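Local coordinates for ferritin like protein (Caulobacter vibrioides, PDB 3HL1) that is of unknown function but belongs to the ferritin-like superfamily and probably binds metal, as many of its helical-bundle relatives do, at residues T25-L30 and V51-M55; L46-A50 and R236-I240. The contacts are given in a common frame with arbitrary orientation. Residue numbers count along the deposited sequence, not the author numbering.

Interaction 1 of 2, residues T25-L30 and V51-M55; sequences TIPYYL and VYQEM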
# COMPACT_ATOMS: atom_id res chain seq x y z
N THR A 25 2.31 -2.70 -0.84
CA THR A 25 3.25 -2.10 0.07
C THR A 25 3.15 -2.67 1.47
O THR A 25 4.10 -2.61 2.20
CB THR A 25 3.10 -0.58 0.20
OG1 THR A 25 1.88 -0.31 0.90
CG2 THR A 25 3.12 0.15 -1.17
N ILE A 26 1.99 -3.21 1.88
CA ILE A 26 1.78 -3.60 3.26
C ILE A 26 2.67 -4.80 3.68
O ILE A 26 3.44 -4.68 4.64
CB ILE A 26 0.25 -3.77 3.58
CG1 ILE A 26 -0.40 -2.36 3.48
CG2 ILE A 26 0.04 -4.42 4.96
CD1 ILE A 26 -1.87 -2.33 3.42
N PRO A 27 2.56 -5.97 2.98
CA PRO A 27 3.52 -7.02 3.28
C PRO A 27 4.98 -6.64 3.09
O PRO A 27 5.81 -7.10 3.87
CB PRO A 27 3.08 -8.20 2.37
CG PRO A 27 1.64 -7.94 2.10
CD PRO A 27 1.57 -6.43 1.97
N TYR A 28 5.29 -5.78 2.10
CA TYR A 28 6.64 -5.29 1.90
C TYR A 28 7.17 -4.57 3.16
O TYR A 28 8.22 -4.93 3.62
CB TYR A 28 6.75 -4.37 0.65
CG TYR A 28 8.16 -4.27 0.11
CD1 TYR A 28 9.06 -3.33 0.63
CD2 TYR A 28 8.62 -5.15 -0.89
CE1 TYR A 28 10.37 -3.25 0.15
CE2 TYR A 28 9.94 -5.08 -1.38
CZ TYR A 28 10.79 -4.12 -0.85
OH TYR A 28 12.04 -4.08 -1.26
N TYR A 29 6.47 -3.56 3.63
CA TYR A 29 6.84 -2.78 4.77
C TYR A 29 6.80 -3.62 6.04
O TYR A 29 7.61 -3.43 6.91
CB TYR A 29 5.90 -1.58 4.95
CG TYR A 29 5.98 -0.47 3.91
CD1 TYR A 29 6.70 -0.62 2.71
CD2 TYR A 29 5.14 0.64 4.03
CE1 TYR A 29 6.72 0.38 1.76
CE2 TYR A 29 5.09 1.62 3.03
CZ TYR A 29 5.89 1.50 1.91
OH TYR A 29 5.82 2.49 0.91
N LEU A 30 5.80 -4.48 6.18
CA LEU A 30 5.68 -5.32 7.37
C LEU A 30 6.86 -6.26 7.51
O LEU A 30 7.39 -6.48 8.63
CB LEU A 30 4.38 -6.14 7.36
CG LEU A 30 3.07 -5.41 7.74
CD1 LEU A 30 1.83 -6.32 7.43
CD2 LEU A 30 3.12 -4.87 9.22
N VAL A 51 3.12 1.81 7.88
CA VAL A 51 2.32 0.60 7.60
C VAL A 51 0.85 0.84 7.93
O VAL A 51 -0.07 0.51 7.18
CB VAL A 51 2.75 -0.60 8.47
CG1 VAL A 51 1.64 -1.70 8.46
CG2 VAL A 51 4.05 -1.16 7.99
N TYR A 52 0.62 1.42 9.10
CA TYR A 52 -0.72 1.75 9.55
C TYR A 52 -1.37 2.75 8.61
O TYR A 52 -2.54 2.63 8.33
CB TYR A 52 -0.70 2.32 10.98
CG TYR A 52 -0.27 1.32 12.07
CD1 TYR A 52 -0.20 -0.06 11.83
CD2 TYR A 52 0.05 1.77 13.36
CE1 TYR A 52 0.19 -0.96 12.83
CE2 TYR A 52 0.42 0.87 14.38
CZ TYR A 52 0.48 -0.49 14.10
OH TYR A 52 0.86 -1.36 15.10
N GLN A 53 -0.61 3.72 8.11
CA GLN A 53 -1.13 4.65 7.11
C GLN A 53 -1.46 3.96 5.78
O GLN A 53 -2.45 4.31 5.13
CB GLN A 53 -0.17 5.80 6.88
CG GLN A 53 -0.04 6.63 8.14
CD GLN A 53 0.62 7.96 7.89
OE1 GLN A 53 1.48 8.10 7.01
NE2 GLN A 53 0.22 8.95 8.67
N GLU A 54 -0.66 2.98 5.39
CA GLU A 54 -0.99 2.25 4.14
C GLU A 54 -2.32 1.54 4.27
O GLU A 54 -3.08 1.52 3.32
CB GLU A 54 0.11 1.24 3.77
CG GLU A 54 1.40 1.87 3.36
CD GLU A 54 1.24 2.73 2.09
OE1 GLU A 54 1.04 2.19 1.00
OE2 GLU A 54 1.31 3.95 2.19
N MSE A 55 -2.58 0.93 5.42
CA MSE A 55 -3.84 0.23 5.69
C MSE A 55 -5.02 1.18 5.60
O MSE A 55 -6.03 0.88 4.96
CB MSE A 55 -3.79 -0.43 7.07
CG MSE A 55 -2.82 -1.60 7.12
SE MSE A 55 -2.43 -2.11 8.97
CE MSE A 55 -1.11 -3.36 8.63

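Interaction 2 of 2, residues L46-A50 and R236-I240; sequences LIQAA and RFDFI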
# COMPACT_ATOMS: atom_id res chain seq x y z
N LEU A 46 9.24 4.48 12.79
CA LEU A 46 8.91 5.17 11.55
C LEU A 46 8.15 4.28 10.59
O LEU A 46 7.16 4.71 10.01
CB LEU A 46 10.16 5.71 10.83
CG LEU A 46 10.92 6.88 11.51
CD1 LEU A 46 12.15 7.27 10.61
CD2 LEU A 46 9.97 8.08 11.76
N ILE A 47 8.62 3.05 10.42
CA ILE A 47 7.98 2.10 9.51
C ILE A 47 6.59 1.62 9.96
O ILE A 47 5.66 1.48 9.16
CB ILE A 47 8.92 0.90 9.21
CG1 ILE A 47 10.13 1.41 8.43
CG2 ILE A 47 8.19 -0.20 8.37
CD1 ILE A 47 11.29 0.35 8.26
N GLN A 48 6.48 1.33 11.25
CA GLN A 48 5.22 0.94 11.84
C GLN A 48 4.13 1.96 11.58
O GLN A 48 3.04 1.61 11.12
CB GLN A 48 5.43 0.73 13.32
CG GLN A 48 4.24 0.22 14.04
CD GLN A 48 4.53 0.08 15.51
OE1 GLN A 48 4.40 -0.99 16.06
NE2 GLN A 48 5.01 1.14 16.13
N ALA A 49 4.40 3.24 11.80
CA ALA A 49 3.41 4.27 11.59
C ALA A 49 3.02 4.31 10.10
O ALA A 49 1.84 4.41 9.75
CB ALA A 49 3.91 5.65 12.10
N ALA A 50 4.02 4.14 9.22
CA ALA A 50 3.79 4.13 7.77
C ALA A 50 2.90 2.99 7.32
O ALA A 50 2.02 3.17 6.47
CB ALA A 50 5.15 4.07 6.97
N ARG A 236 10.44 10.16 5.60
CA ARG A 236 10.75 9.15 6.62
C ARG A 236 11.77 8.12 6.16
O ARG A 236 12.73 7.81 6.86
CB ARG A 236 9.49 8.33 6.96
CG ARG A 236 8.42 9.00 7.77
CD ARG A 236 7.27 8.00 7.87
NE ARG A 236 6.03 8.62 8.32
CZ ARG A 236 5.52 8.47 9.53
NH1 ARG A 236 6.10 7.71 10.45
NH2 ARG A 236 4.39 9.11 9.82
N PHE A 237 11.52 7.56 4.97
CA PHE A 237 12.33 6.49 4.41
C PHE A 237 13.67 6.98 3.92
O PHE A 237 14.65 6.30 4.08
CB PHE A 237 11.57 5.71 3.29
CG PHE A 237 10.24 5.07 3.76
CD1 PHE A 237 10.02 4.74 5.10
CD2 PHE A 237 9.21 4.79 2.84
CE1 PHE A 237 8.82 4.17 5.51
CE2 PHE A 237 8.02 4.24 3.25
CZ PHE A 237 7.81 3.91 4.57
N ASP A 238 13.71 8.19 3.34
CA ASP A 238 14.98 8.81 2.96
C ASP A 238 15.83 9.07 4.21
O ASP A 238 17.04 8.92 4.20
CB ASP A 238 14.70 10.07 2.16
CG ASP A 238 15.96 10.66 1.54
OD1 ASP A 238 16.71 9.93 0.85
OD2 ASP A 238 16.19 11.86 1.77
N PHE A 239 15.18 9.44 5.31
CA PHE A 239 15.87 9.60 6.59
C PHE A 239 16.57 8.31 7.01
O PHE A 239 17.75 8.32 7.35
CB PHE A 239 14.88 10.04 7.66
CG PHE A 239 15.47 10.12 9.03
CD1 PHE A 239 16.12 11.28 9.46
CD2 PHE A 239 15.35 9.05 9.91
CE1 PHE A 239 16.68 11.37 10.75
CE2 PHE A 239 15.91 9.13 11.20
CZ PHE A 239 16.57 10.31 11.62
N ILE A 240 15.84 7.19 6.95
CA ILE A 240 16.39 5.90 7.33
C ILE A 240 17.54 5.55 6.39
O ILE A 240 18.58 5.09 6.85
CB ILE A 240 15.32 4.77 7.32
CG1 ILE A 240 14.27 5.01 8.41
CG2 ILE A 240 15.96 3.40 7.51
CD1 ILE A 240 12.96 4.21 8.24

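Interaction 1 of 2, residues T25-L30 and V51-M55
A helical hairpin of the ferritin-like bundle illustrates how antiparallel helices can bury both apolar and acidic side chains. Segments 25-30 and 51-55, on helices 8-35 and 42-67, run antiparallel at 168°, their axes approaching to 9.5 Å. Ile-26 and Val-51 set the register, with their CA atoms 6.1 Å apart, yet their side chains pack on other residues rather than on each other. Ile-26 CG1 rests 3.6 Å from Glu-54 CB, and its CD1 lies 3.9 Å from CG of selenomethionine Met-55. Val-51 fits between Tyr-29, whose CB is 3.6 Å from Val-51 CG2, and Leu-30. In the bundle interior the carboxylate of Glu-54 lies close to that of Glu-22, and its side chain touches Glu-122, a clustering consistent with the metal sites of this superfamily; its OE2 hydrogen-bonds an unidentified bound ligand. Thr-25, whose hydroxyl also has Glu-22 O as a partner, approaches the other oxygen of Glu-54: Thr-25 OG1 lies 2.6 Å from Glu-54 OE1.

Interaction 2 of 2, residues L46-A50 and R236-I240
The short helical segments 46-50 and 236-240 run nearly antiparallel, with a signed crossing angle of -157° and axes that come no closer than 10.9 Å. Leu-46 faces Arg-236 at a CA-CA distance of 6.6 Å, while the CA atoms of Ile-47 and Phe-237 are 8.0 Å apart. So wide a spacing leaves room for large side chains, and they fill it. Leu-46, the residue with the largest covered area, extends across the gap, its CD1 touching Phe-239 CD2 at 3.7 Å and Ile-240 CG1 at 3.8 Å. One turn of helix further on, the small side chain of Ala-50 accommodates an aromatic ring, with Ala-50 CB 3.6 Å from Phe-237 CZ. Ile-47 bridges the two groups, since its CG1 lies 4.0 Å from Ile-240 CD1 and 4.2 Å from Phe-237 CE1. Arg-236 reaches across to the other helix in a largely extended conformation: its NH1 makes a weak hydrogen bond of 3.2 Å to Leu-46 O, bent to 125° at the hydrogen, and the same carbonyl also accepts the helical bond from Ala-50 N. The stronger polar partner of Arg-236 is Trp-231 O, bonded to NE, while its NH1 also lies 3.4 Å from Ala-49 CB. Phe-237 and Ile-240 continue inward onto helix 112-121 through Met-118 and Val-115. The arrangement is that of a short accessory helix laid antiparallel against a long helix of a ferritin-like bundle, joined by an apolar interface with an arginine alongside.

From the N terminus, segment 25-30 comes first, on helix 8-35; the chain then turns into helix 42-67, which carries both 46-50 and 51-55. Interaction 1 closes the local loop, spanning 20 residues and pairing the two long helices. Interaction 2 closes a far longer one of 185 residues, returning helix 233-242 to the beginning of the second long helix. Because 46-50 precedes 51-55, the two closures cross rather than nest. They also touch in space, their centres about 11 Å apart: Tyr-29 O meets Ile-47 CG2 at 3.6 Å, and the rings of Tyr-29 and Phe-237 meet edge-to-face. Two consecutive helices and a third from far along the chain thus share one continuous packed region.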